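Local structure of HTH-type transcriptional regulator PrpR (Mycobacterium tuberculosis, 6D2S) at residues I184-D189 with Y240-K245; L148-D153 with H168-L173; A65-H70 with L95-Q100; L214-D219 with Q230-P235. The protein regulates expression of enzymes of short-chain fatty acid catabolism, through the glyoxylate and methylcitrate routes, and is required for assimilating cholesterol-derived propionate and for growth inside macrophages. All coordinates share one frame; numbering follows the deposited sequence.

How the contacts relate
Contacts 3, 2 and 1 follow one another along the chain, with contact 4 nested inside the loop that contact 1 closes. Contacts 2 and 3 belong to the helix-rich IrrE N-terminal-like part, their centres about 26 Å apart. Contacts 1 and 4, only about 8 Å apart between centres, lie in the C-terminal regulator part and share its five-stranded antiparallel sheet, where strands 239-247 and 228-233 are neighbours. Contact 2 ties the two parts together: Phe185 packs on His168 and Ser171, and Lys245 NZ forms a salt bridge with Asp153 OD1 (2.8 Å). Contact 3 lies far from contact 4, about 37 Å between centres, so the set spans both halves of this fragment.

Contact 1: residues I184-D189 with Y240-K245; sequences IFVRTD and YFWVAK
The segments carrying Ile184 and Trp242 run the same way along the sheet at 34° to each other, their axes 9.3 Å apart at closest approach. That spacing excludes direct backbone pairing, and the meeting is left to side chains. Trp242 provides the long reach: the benzo end of its indole extends across, and CH2 comes 3.7 Å from Ile184 CG2, which lies at the ring edge near the ring plane. Beside it, Val186 CG2 approaches the same ring obliquely, 3.8 Å from Trp242 CZ3. Strand 261-268 fills the gap between the two strands in an antiparallel sheet of order 2-1-5-4-3, consistent with a GAF-like domain. Ile184 and Val186 pair through their backbones with Gly266 and Gly264 of that central strand, and glycines, lacking side chains, are consistent with a broad indole bridging over it. Ile184 has two branches in use: while CG2 meets the indole, CG1 stands beside the backbone N (chi1 -60°) and carries CD1 to 3.9 Å from Tyr240 CE1. A beta-branched residue thus serves two aromatic rings at once. The phenol of Tyr240 keeps its polar end away from this apolar patch, its OH hydrogen-bonded to Asp236 OD2.

Contact 2: residues L148-D153 with H168-L173; sequences LRYDID and HRLSTL
Tyr150 and Ile152 sit in and just after the tight link between helices 138-147 and 152-159, and meet Leu170 of helix 163-170, within the IrrE N-terminal-like part of the chain. A Schellman motif closes the first helix, with Arg149 at positive phi as its C-prime residue; it overlaps a type I' turn from Leu148 to Asp151. Asp151 then serves as N-cap of the next helix, its short carboxylate suited to taking the N-H of Leu154. Leu170 reaches between the two side chains with its forked end. CD2 comes to 3.6 Å from Tyr150 CD2, obliquely to the ring, and CD1 takes the other direction, 4.0 Å from Ile152 CG1. Two methyls on one carbon thus let a single leucine fill both sides of the junction. Tyr150 is buried, yet its hydroxyl is satisfied by Glu146 and by the backbone N-H of Ile181, holding the ring by its far end while CD2 and CE2 meet leucine. A type I turn runs from Leu170 to Leu173, and hydroxyls tie the chain here: Ser171 OG donates to His168 O, and Arg169 O receives both N and OG1 of Thr172. Arg169, in a salt bridge with Asp22, also places NH1 2.9 Å from Thr172 OG1, which lies 20° out of the guanidinium plane.

Contact 3: residues A65-H70 with L95-Q100; sequences AKRRYH and LALVGQ
Apolar contact joins Tyr69 to Val98, while Arg67 meets Leu97 through a van der Waals contact of a guanidinium nitrogen with a methyl. In the first pair the ring carbon Tyr69 CE2 lies 4.3 Å from Val98 CG1, a loose and oblique approach at the partly exposed end of the helix. With CG anti to the backbone N (chi1 -176°), the tyrosine projects from the strand toward the helix, and it also touches Ile53, which Val98 shares. Strand 67-70 is an outer strand of a three-stranded mixed sheet, paired with strand 75-79, and helix 84-99 lies against it. In metallopeptidases of the same clan a helix in this setting carries the HEXXH zinc motif; helix 84-99, probably its counterpart, contains no histidine. Polar and charged atoms enter through Arg67. Its aliphatic chain, extended from CG to NE, spans the gap to the helix and brings NH2 to 3.8 Å from Leu97 CD1, where the methyl meets the guanidinium obliquely. NH1 has its own partner, a hydrogen bond to OE1 of Gln90, two turns earlier on the same helix. Arginine suits such a place because its long chain can cross from strand to helix and still offer several N-H groups.

Contact 4: residues L214-D219 with Q230-P235; sequences LWVVHD and QVAQMP
Val216 and Ala232 form the apolar heart of a helix-on-sheet contact, in which the short helix 215-218 lies over the outer strand 228-233 of the GAF-like antiparallel sheet. The contact is near the surface. Val216 CG1 rests 3.7 Å from Ala232 CB; alanine's single methyl allows the helix to come close to the strand, and Val216 also touches Trp242 on the neighbouring strand 239-247. On the helix's other flank Val217 leans on Val186 and Thr188, so the helix covers several strands. Leu214 O accepts the N-H groups of both Val217 and His218. Gln230 supplies the polar side. Starting from chi1 53° and extended beyond CG, its chain carries the amide to the helix, between Trp215 and Asp219. The indole edge of Trp215 meets the amide with the two planes 32° apart, while the exact position of the Asp219 carboxylate is uncertain. The amide of Gln230 is probably turned over in the model; turned back, it may hydrogen-bond to Asp219 and so add a polar tie to an otherwise hydrophobic join.

Contact 1: residues I184-D189 with Y240-K245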
# COMPACT_ATOMS: atom_id res chain seq x y z
N ILE A 184 -0.29 10.37 8.21
CA ILE A 184 -1.70 10.00 8.12
C ILE A 184 -2.00 9.70 6.66
O ILE A 184 -1.74 10.53 5.79
CB ILE A 184 -2.61 11.13 8.63
CG1 ILE A 184 -2.32 11.47 10.09
CG2 ILE A 184 -4.08 10.76 8.40
CD1 ILE A 184 -2.94 12.78 10.52
N PHE A 185 -2.56 8.52 6.40
CA PHE A 185 -2.95 8.14 5.04
C PHE A 185 -4.46 8.31 4.88
O PHE A 185 -5.23 7.83 5.72
CB PHE A 185 -2.53 6.69 4.76
CG PHE A 185 -3.03 6.14 3.46
CD1 PHE A 185 -4.28 5.54 3.38
CD2 PHE A 185 -2.24 6.18 2.32
CE1 PHE A 185 -4.74 5.01 2.17
CE2 PHE A 185 -2.69 5.64 1.12
CZ PHE A 185 -3.94 5.06 1.04
N VAL A 186 -4.87 9.02 3.83
CA VAL A 186 -6.29 9.27 3.58
C VAL A 186 -6.60 8.91 2.14
O VAL A 186 -5.92 9.36 1.21
CB VAL A 186 -6.67 10.74 3.86
CG1 VAL A 186 -8.13 10.99 3.44
CG2 VAL A 186 -6.48 11.07 5.32
N ARG A 187 -7.64 8.11 1.95
CA ARG A 187 -8.18 7.80 0.63
C ARG A 187 -9.66 8.13 0.62
O ARG A 187 -10.37 7.84 1.59
CB ARG A 187 -7.96 6.33 0.27
CG ARG A 187 -8.52 5.96 -1.08
CD ARG A 187 -8.30 4.50 -1.40
NE ARG A 187 -8.79 3.63 -0.34
CZ ARG A 187 -10.08 3.40 -0.10
NH1 ARG A 187 -11.00 4.01 -0.83
NH2 ARG A 187 -10.44 2.58 0.88
N THR A 188 -10.13 8.73 -0.47
CA THR A 188 -11.53 9.09 -0.59
C THR A 188 -11.96 8.92 -2.04
O THR A 188 -11.16 9.05 -2.96
CB THR A 188 -11.78 10.54 -0.14
OG1 THR A 188 -13.17 10.85 -0.27
CG2 THR A 188 -10.98 11.51 -1.00
N ASP A 189 -13.25 8.64 -2.23
CA ASP A 189 -13.84 8.68 -3.55
C ASP A 189 -14.56 10.02 -3.73
O ASP A 189 -14.57 10.87 -2.83
CB ASP A 189 -14.78 7.48 -3.77
CG ASP A 189 -15.97 7.48 -2.82
OD1 ASP A 189 -16.28 8.52 -2.21
OD2 ASP A 189 -16.61 6.41 -2.69
N TYR A 240 -0.45 20.21 9.86
CA TYR A 240 -0.01 19.09 9.05
C TYR A 240 0.20 19.56 7.62
O TYR A 240 -0.56 20.38 7.11
CB TYR A 240 -1.01 17.94 9.11
CG TYR A 240 -0.99 17.24 10.44
CD1 TYR A 240 -0.41 15.98 10.59
CD2 TYR A 240 -1.51 17.86 11.57
CE1 TYR A 240 -0.38 15.35 11.84
CE2 TYR A 240 -1.48 17.24 12.81
CZ TYR A 240 -0.92 16.00 12.94
OH TYR A 240 -0.90 15.41 14.19
N PHE A 241 1.26 19.04 7.00
CA PHE A 241 1.52 19.28 5.60
C PHE A 241 0.94 18.11 4.80
O PHE A 241 1.24 16.95 5.09
CB PHE A 241 3.02 19.42 5.34
CG PHE A 241 3.35 19.95 3.97
CD1 PHE A 241 3.76 21.25 3.80
CD2 PHE A 241 3.20 19.14 2.85
CE1 PHE A 241 4.04 21.75 2.54
CE2 PHE A 241 3.48 19.64 1.59
CZ PHE A 241 3.91 20.93 1.43
N TRP A 242 0.09 18.43 3.82
CA TRP A 242 -0.68 17.44 3.10
C TRP A 242 -0.29 17.44 1.63
O TRP A 242 -0.13 18.50 1.02
CB TRP A 242 -2.18 17.70 3.24
CG TRP A 242 -2.72 17.37 4.61
CD1 TRP A 242 -2.88 18.22 5.67
CD2 TRP A 242 -3.17 16.08 5.05
NE1 TRP A 242 -3.40 17.53 6.74
CE2 TRP A 242 -3.59 16.22 6.39
CE3 TRP A 242 -3.27 14.83 4.44
CZ2 TRP A 242 -4.09 15.16 7.13
CZ3 TRP A 242 -3.76 13.77 5.18
CH2 TRP A 242 -4.17 13.95 6.51
N VAL A 243 -0.14 16.24 1.06
CA VAL A 243 0.09 16.07 -0.37
C VAL A 243 -0.91 15.04 -0.87
O VAL A 243 -1.08 13.99 -0.25
CB VAL A 243 1.54 15.62 -0.66
CG1 VAL A 243 1.77 15.53 -2.16
CG2 VAL A 243 2.53 16.58 -0.02
N ALA A 244 -1.60 15.36 -1.97
CA ALA A 244 -2.68 14.51 -2.46
C ALA A 244 -2.69 14.50 -3.98
O ALA A 244 -2.25 15.45 -4.64
CB ALA A 244 -4.05 14.99 -1.95
N LYS A 245 -3.22 13.42 -4.54
CA LYS A 245 -3.43 13.35 -5.98
C LYS A 245 -4.54 12.35 -6.26
O LYS A 245 -4.74 11.41 -5.49
CB LYS A 245 -2.15 12.94 -6.70
CG LYS A 245 -2.18 13.15 -8.20
CD LYS A 245 -0.81 12.94 -8.82
CE LYS A 245 -0.60 11.48 -9.18
NZ LYS A 245 0.62 11.29 -10.02

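Contact 2: residues L148-D153 with H168-L173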
# COMPACT_ATOMS: atom_id res chain seq x y z
N LEU A 148 15.12 10.45 -2.25
CA LEU A 148 14.23 11.16 -3.16
C LEU A 148 13.35 12.16 -2.43
O LEU A 148 12.40 12.68 -3.03
CB LEU A 148 13.37 10.16 -3.93
CG LEU A 148 14.13 9.37 -5.00
CD1 LEU A 148 13.22 8.29 -5.60
CD2 LEU A 148 14.67 10.28 -6.08
N ARG A 149 13.62 12.41 -1.15
CA ARG A 149 12.87 13.38 -0.36
C ARG A 149 11.37 13.11 -0.46
O ARG A 149 10.55 14.02 -0.61
CB ARG A 149 13.21 14.81 -0.77
CG ARG A 149 14.69 15.17 -0.59
CD ARG A 149 15.13 14.89 0.84
NE ARG A 149 16.40 15.51 1.18
CZ ARG A 149 17.09 15.24 2.28
NH1 ARG A 149 16.62 14.34 3.14
NH2 ARG A 149 18.24 15.86 2.53
N TYR A 150 11.01 11.83 -0.38
CA TYR A 150 9.61 11.41 -0.29
C TYR A 150 8.79 11.84 -1.51
O TYR A 150 7.58 11.98 -1.43
CB TYR A 150 8.97 11.91 1.01
CG TYR A 150 9.50 11.17 2.22
CD1 TYR A 150 10.71 11.52 2.79
CD2 TYR A 150 8.79 10.10 2.76
CE1 TYR A 150 11.21 10.83 3.89
CE2 TYR A 150 9.28 9.41 3.87
CZ TYR A 150 10.49 9.78 4.42
OH TYR A 150 10.98 9.10 5.51
N ASP A 151 9.45 12.00 -2.66
CA ASP A 151 8.73 12.28 -3.90
C ASP A 151 7.96 11.04 -4.33
O ASP A 151 8.56 10.07 -4.82
CB ASP A 151 9.70 12.73 -4.99
CG ASP A 151 8.98 13.26 -6.22
OD1 ASP A 151 9.36 14.36 -6.69
OD2 ASP A 151 8.02 12.59 -6.68
N ILE A 152 6.63 11.06 -4.17
CA ILE A 152 5.81 9.87 -4.40
C ILE A 152 5.89 9.43 -5.85
O ILE A 152 5.94 8.23 -6.15
CB ILE A 152 4.36 10.15 -3.97
CG1 ILE A 152 4.30 10.50 -2.47
CG2 ILE A 152 3.47 8.94 -4.30
CD1 ILE A 152 3.09 11.34 -2.09
N ASP A 153 5.89 10.39 -6.78
CA ASP A 153 5.95 10.04 -8.20
C ASP A 153 7.29 9.42 -8.59
O ASP A 153 7.34 8.43 -9.33
CB ASP A 153 5.67 11.29 -9.03
CG ASP A 153 4.23 11.75 -8.91
OD1 ASP A 153 3.33 10.97 -9.27
OD2 ASP A 153 4.00 12.88 -8.42
N HIS A 168 0.62 4.17 0.43
CA HIS A 168 0.32 3.21 1.48
C HIS A 168 1.60 2.70 2.12
O HIS A 168 1.70 2.62 3.35
CB HIS A 168 -0.52 2.05 0.95
CG HIS A 168 -1.00 1.15 2.05
ND1 HIS A 168 -0.22 0.13 2.56
CD2 HIS A 168 -2.15 1.14 2.76
CE1 HIS A 168 -0.88 -0.47 3.54
NE2 HIS A 168 -2.06 0.12 3.68
N ARG A 169 2.61 2.37 1.30
CA ARG A 169 3.86 1.89 1.89
C ARG A 169 4.52 2.95 2.77
O ARG A 169 5.06 2.63 3.84
CB ARG A 169 4.82 1.43 0.79
CG ARG A 169 6.06 0.76 1.35
CD ARG A 169 5.73 -0.62 1.95
NE ARG A 169 6.93 -1.42 2.23
CZ ARG A 169 7.22 -2.00 3.40
NH1 ARG A 169 6.41 -1.84 4.45
NH2 ARG A 169 8.32 -2.74 3.53
N LEU A 170 4.51 4.21 2.34
CA LEU A 170 5.09 5.25 3.18
C LEU A 170 4.41 5.29 4.55
O LEU A 170 5.05 5.53 5.58
CB LEU A 170 5.00 6.62 2.49
CG LEU A 170 5.91 6.84 1.27
CD1 LEU A 170 5.52 8.13 0.53
CD2 LEU A 170 7.38 6.92 1.72
N SER A 171 3.11 5.02 4.57
CA SER A 171 2.36 5.05 5.83
C SER A 171 2.61 3.82 6.70
O SER A 171 2.09 3.77 7.83
CB SER A 171 0.85 5.17 5.54
OG SER A 171 0.28 3.91 5.19
N THR A 172 3.38 2.84 6.24
CA THR A 172 3.71 1.66 7.04
C THR A 172 5.12 1.71 7.62
O THR A 172 5.54 0.72 8.24
CB THR A 172 3.58 0.37 6.21
OG1 THR A 172 4.58 0.33 5.18
CG2 THR A 172 2.18 0.24 5.59
N LEU A 173 5.88 2.79 7.42
CA LEU A 173 7.30 2.79 7.79
C LEU A 173 7.47 3.07 9.29
O LEU A 173 8.06 4.07 9.71
CB LEU A 173 8.09 3.79 6.95
CG LEU A 173 8.05 3.51 5.44
CD1 LEU A 173 8.99 4.44 4.69
CD2 LEU A 173 8.38 2.03 5.13

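Contact 3: residues A65-H70 with L95-Q100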
# COMPACT_ATOMS: atom_id res chain seq x y z
N ALA A 65 -11.96 -9.56 -12.32
CA ALA A 65 -11.04 -9.62 -11.20
C ALA A 65 -9.62 -9.33 -11.67
O ALA A 65 -9.31 -9.42 -12.86
CB ALA A 65 -11.12 -10.98 -10.52
N LYS A 66 -8.74 -8.99 -10.72
CA LYS A 66 -7.33 -8.83 -11.07
C LYS A 66 -6.57 -10.14 -11.04
O LYS A 66 -5.47 -10.22 -11.60
CB LYS A 66 -6.64 -7.81 -10.14
CG LYS A 66 -7.16 -6.39 -10.28
CD LYS A 66 -6.35 -5.41 -9.43
CE LYS A 66 -6.83 -3.98 -9.60
NZ LYS A 66 -5.88 -3.00 -8.97
N ARG A 67 -7.12 -11.17 -10.40
CA ARG A 67 -6.48 -12.48 -10.38
C ARG A 67 -7.53 -13.54 -10.09
O ARG A 67 -8.62 -13.24 -9.59
CB ARG A 67 -5.35 -12.55 -9.34
CG ARG A 67 -5.85 -12.64 -7.90
CD ARG A 67 -4.71 -12.71 -6.88
NE ARG A 67 -5.28 -12.85 -5.54
CZ ARG A 67 -5.65 -11.84 -4.77
NH1 ARG A 67 -5.50 -10.58 -5.18
NH2 ARG A 67 -6.17 -12.08 -3.57
N ARG A 68 -7.19 -14.78 -10.43
CA ARG A 68 -8.00 -15.94 -10.08
C ARG A 68 -7.04 -17.10 -9.85
O ARG A 68 -6.29 -17.47 -10.76
CB ARG A 68 -9.02 -16.29 -11.18
CG ARG A 68 -10.00 -17.41 -10.81
CD ARG A 68 -10.92 -16.98 -9.68
NE ARG A 68 -11.74 -18.07 -9.15
CZ ARG A 68 -13.03 -18.24 -9.44
NH1 ARG A 68 -13.65 -17.40 -10.25
NH2 ARG A 68 -13.69 -19.26 -8.91
N TYR A 69 -7.05 -17.65 -8.65
CA TYR A 69 -6.21 -18.79 -8.33
C TYR A 69 -6.99 -20.08 -8.60
O TYR A 69 -8.16 -20.20 -8.21
CB TYR A 69 -5.74 -18.72 -6.88
CG TYR A 69 -4.78 -19.83 -6.54
CD1 TYR A 69 -3.64 -20.04 -7.30
CD2 TYR A 69 -5.00 -20.66 -5.44
CE1 TYR A 69 -2.76 -21.05 -7.01
CE2 TYR A 69 -4.11 -21.67 -5.14
CZ TYR A 69 -3.00 -21.86 -5.92
OH TYR A 69 -2.11 -22.87 -5.64
N HIS A 70 -6.34 -21.02 -9.28
CA HIS A 70 -6.90 -22.33 -9.60
C HIS A 70 -6.18 -23.36 -8.73
O HIS A 70 -5.18 -23.95 -9.15
CB HIS A 70 -6.74 -22.65 -11.09
CG HIS A 70 -7.56 -21.78 -11.99
ND1 HIS A 70 -8.60 -22.27 -12.76
CD2 HIS A 70 -7.50 -20.45 -12.26
CE1 HIS A 70 -9.15 -21.29 -13.45
NE2 HIS A 70 -8.50 -20.17 -13.16
N LEU A 95 1.19 -15.21 -3.16
CA LEU A 95 2.32 -15.83 -2.45
C LEU A 95 2.10 -15.80 -0.95
O LEU A 95 2.37 -16.78 -0.24
CB LEU A 95 3.62 -15.11 -2.82
CG LEU A 95 4.86 -15.33 -1.92
CD1 LEU A 95 5.20 -16.78 -1.77
CD2 LEU A 95 6.07 -14.56 -2.48
N ALA A 96 1.58 -14.68 -0.44
CA ALA A 96 1.26 -14.61 0.99
C ALA A 96 0.16 -15.60 1.35
O ALA A 96 0.25 -16.30 2.36
CB ALA A 96 0.84 -13.19 1.37
N LEU A 97 -0.91 -15.64 0.55
CA LEU A 97 -2.02 -16.53 0.85
C LEU A 97 -1.59 -18.00 0.88
O LEU A 97 -2.12 -18.77 1.69
CB LEU A 97 -3.15 -16.30 -0.16
CG LEU A 97 -3.82 -14.92 -0.05
CD1 LEU A 97 -4.83 -14.69 -1.18
CD2 LEU A 97 -4.49 -14.75 1.31
N VAL A 98 -0.62 -18.40 0.05
CA VAL A 98 -0.26 -19.81 -0.05
C VAL A 98 0.98 -20.16 0.76
O VAL A 98 1.12 -21.29 1.24
CB VAL A 98 -0.08 -20.27 -1.51
CG1 VAL A 98 -1.33 -19.99 -2.34
CG2 VAL A 98 1.17 -19.65 -2.13
N GLY A 99 1.90 -19.21 0.91
CA GLY A 99 3.18 -19.50 1.55
C GLY A 99 3.39 -18.86 2.90
O GLY A 99 4.34 -19.19 3.61
N GLN A 100 2.52 -17.91 3.27
CA GLN A 100 2.57 -17.29 4.59
C GLN A 100 1.24 -17.47 5.32
O GLN A 100 0.93 -16.68 6.21
CB GLN A 100 2.91 -15.80 4.49
CG GLN A 100 4.17 -15.49 3.71
CD GLN A 100 5.43 -15.75 4.51
OE1 GLN A 100 5.43 -15.65 5.73
NE2 GLN A 100 6.51 -16.07 3.82

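Contact 4: residues L214-D219 with Q230-P235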
# COMPACT_ATOMS: atom_id res chain seq x y z
N LEU A 214 -11.04 17.46 5.40
CA LEU A 214 -10.99 16.47 4.33
C LEU A 214 -10.61 17.09 2.99
O LEU A 214 -10.13 16.37 2.10
CB LEU A 214 -12.32 15.75 4.21
CG LEU A 214 -12.22 14.49 3.36
CD1 LEU A 214 -12.38 14.78 1.88
CD2 LEU A 214 -10.88 13.81 3.63
N TRP A 215 -10.82 18.39 2.80
CA TRP A 215 -10.38 19.03 1.57
C TRP A 215 -8.90 18.82 1.31
O TRP A 215 -8.45 19.00 0.18
CB TRP A 215 -10.71 20.53 1.62
CG TRP A 215 -10.34 21.20 2.91
CD1 TRP A 215 -9.09 21.62 3.28
CD2 TRP A 215 -11.21 21.53 3.99
NE1 TRP A 215 -9.14 22.19 4.54
CE2 TRP A 215 -10.43 22.15 4.99
CE3 TRP A 215 -12.59 21.37 4.21
CZ2 TRP A 215 -10.98 22.60 6.19
CZ3 TRP A 215 -13.13 21.83 5.41
CH2 TRP A 215 -12.32 22.43 6.38
N VAL A 216 -8.13 18.42 2.33
CA VAL A 216 -6.71 18.19 2.12
C VAL A 216 -6.48 17.11 1.07
O VAL A 216 -5.41 17.07 0.46
CB VAL A 216 -6.03 17.83 3.46
CG1 VAL A 216 -6.15 18.99 4.44
CG2 VAL A 216 -6.63 16.56 4.04
N VAL A 217 -7.46 16.23 0.84
CA VAL A 217 -7.36 15.20 -0.19
C VAL A 217 -8.43 15.38 -1.26
O VAL A 217 -8.14 15.24 -2.46
CB VAL A 217 -7.44 13.79 0.42
CG1 VAL A 217 -7.51 12.74 -0.67
CG2 VAL A 217 -6.23 13.54 1.32
N HIS A 218 -9.66 15.70 -0.87
CA HIS A 218 -10.71 15.89 -1.86
C HIS A 218 -10.37 17.00 -2.84
O HIS A 218 -10.79 16.95 -4.00
CB HIS A 218 -12.04 16.18 -1.16
CG HIS A 218 -13.23 16.01 -2.06
ND1 HIS A 218 -13.74 17.03 -2.83
CD2 HIS A 218 -14.01 14.92 -2.31
CE1 HIS A 218 -14.78 16.58 -3.52
NE2 HIS A 218 -14.96 15.31 -3.21
N ASP A 219 -9.60 18.01 -2.41
CA ASP A 219 -9.19 19.07 -3.33
C ASP A 219 -8.49 18.52 -4.57
O ASP A 219 -8.46 19.19 -5.60
CB ASP A 219 -8.25 20.06 -2.63
CG ASP A 219 -8.98 21.07 -1.75
OD1 ASP A 219 -10.22 21.14 -1.79
OD2 ASP A 219 -8.29 21.80 -1.01
N GLN A 230 -1.06 21.38 0.73
CA GLN A 230 -1.55 22.44 1.60
C GLN A 230 -1.20 22.14 3.04
O GLN A 230 -0.80 21.03 3.39
CB GLN A 230 -3.06 22.63 1.45
CG GLN A 230 -3.88 21.38 1.62
CD GLN A 230 -5.29 21.58 1.12
OE1 GLN A 230 -5.71 20.97 0.12
NE2 GLN A 230 -6.03 22.44 1.79
N VAL A 231 -1.34 23.17 3.87
CA VAL A 231 -1.08 23.07 5.30
C VAL A 231 -2.40 23.29 6.01
O VAL A 231 -3.08 24.30 5.78
CB VAL A 231 -0.00 24.07 5.75
CG1 VAL A 231 0.25 23.94 7.25
CG2 VAL A 231 1.29 23.84 4.98
N ALA A 232 -2.76 22.35 6.88
CA ALA A 232 -4.02 22.38 7.59
C ALA A 232 -3.80 21.94 9.03
O ALA A 232 -2.98 21.06 9.30
CB ALA A 232 -5.07 21.48 6.93
N GLN A 233 -4.53 22.57 9.94
CA GLN A 233 -4.48 22.19 11.34
C GLN A 233 -5.39 21.00 11.58
O GLN A 233 -6.48 20.91 11.01
CB GLN A 233 -4.90 23.38 12.20
CG GLN A 233 -4.26 23.41 13.58
CD GLN A 233 -4.62 24.67 14.34
OE1 GLN A 233 -5.49 24.65 15.22
NE2 GLN A 233 -3.96 25.78 14.01
N MET A 234 -4.95 20.09 12.43
CA MET A 234 -5.74 18.93 12.84
C MET A 234 -6.25 19.09 14.26
O MET A 234 -5.92 20.06 14.96
CB MET A 234 -4.90 17.65 12.70
CG MET A 234 -4.58 17.30 11.25
SD MET A 234 -5.30 15.75 10.69
CE MET A 234 -7.05 16.12 10.76
N PRO A 235 -7.10 18.17 14.72
CA PRO A 235 -7.79 18.38 16.01
C PRO A 235 -6.86 18.48 17.21
O PRO A 235 -7.33 18.87 18.28
CB PRO A 235 -8.72 17.16 16.12
CG PRO A 235 -8.96 16.76 14.70
CD PRO A 235 -7.65 17.01 14.00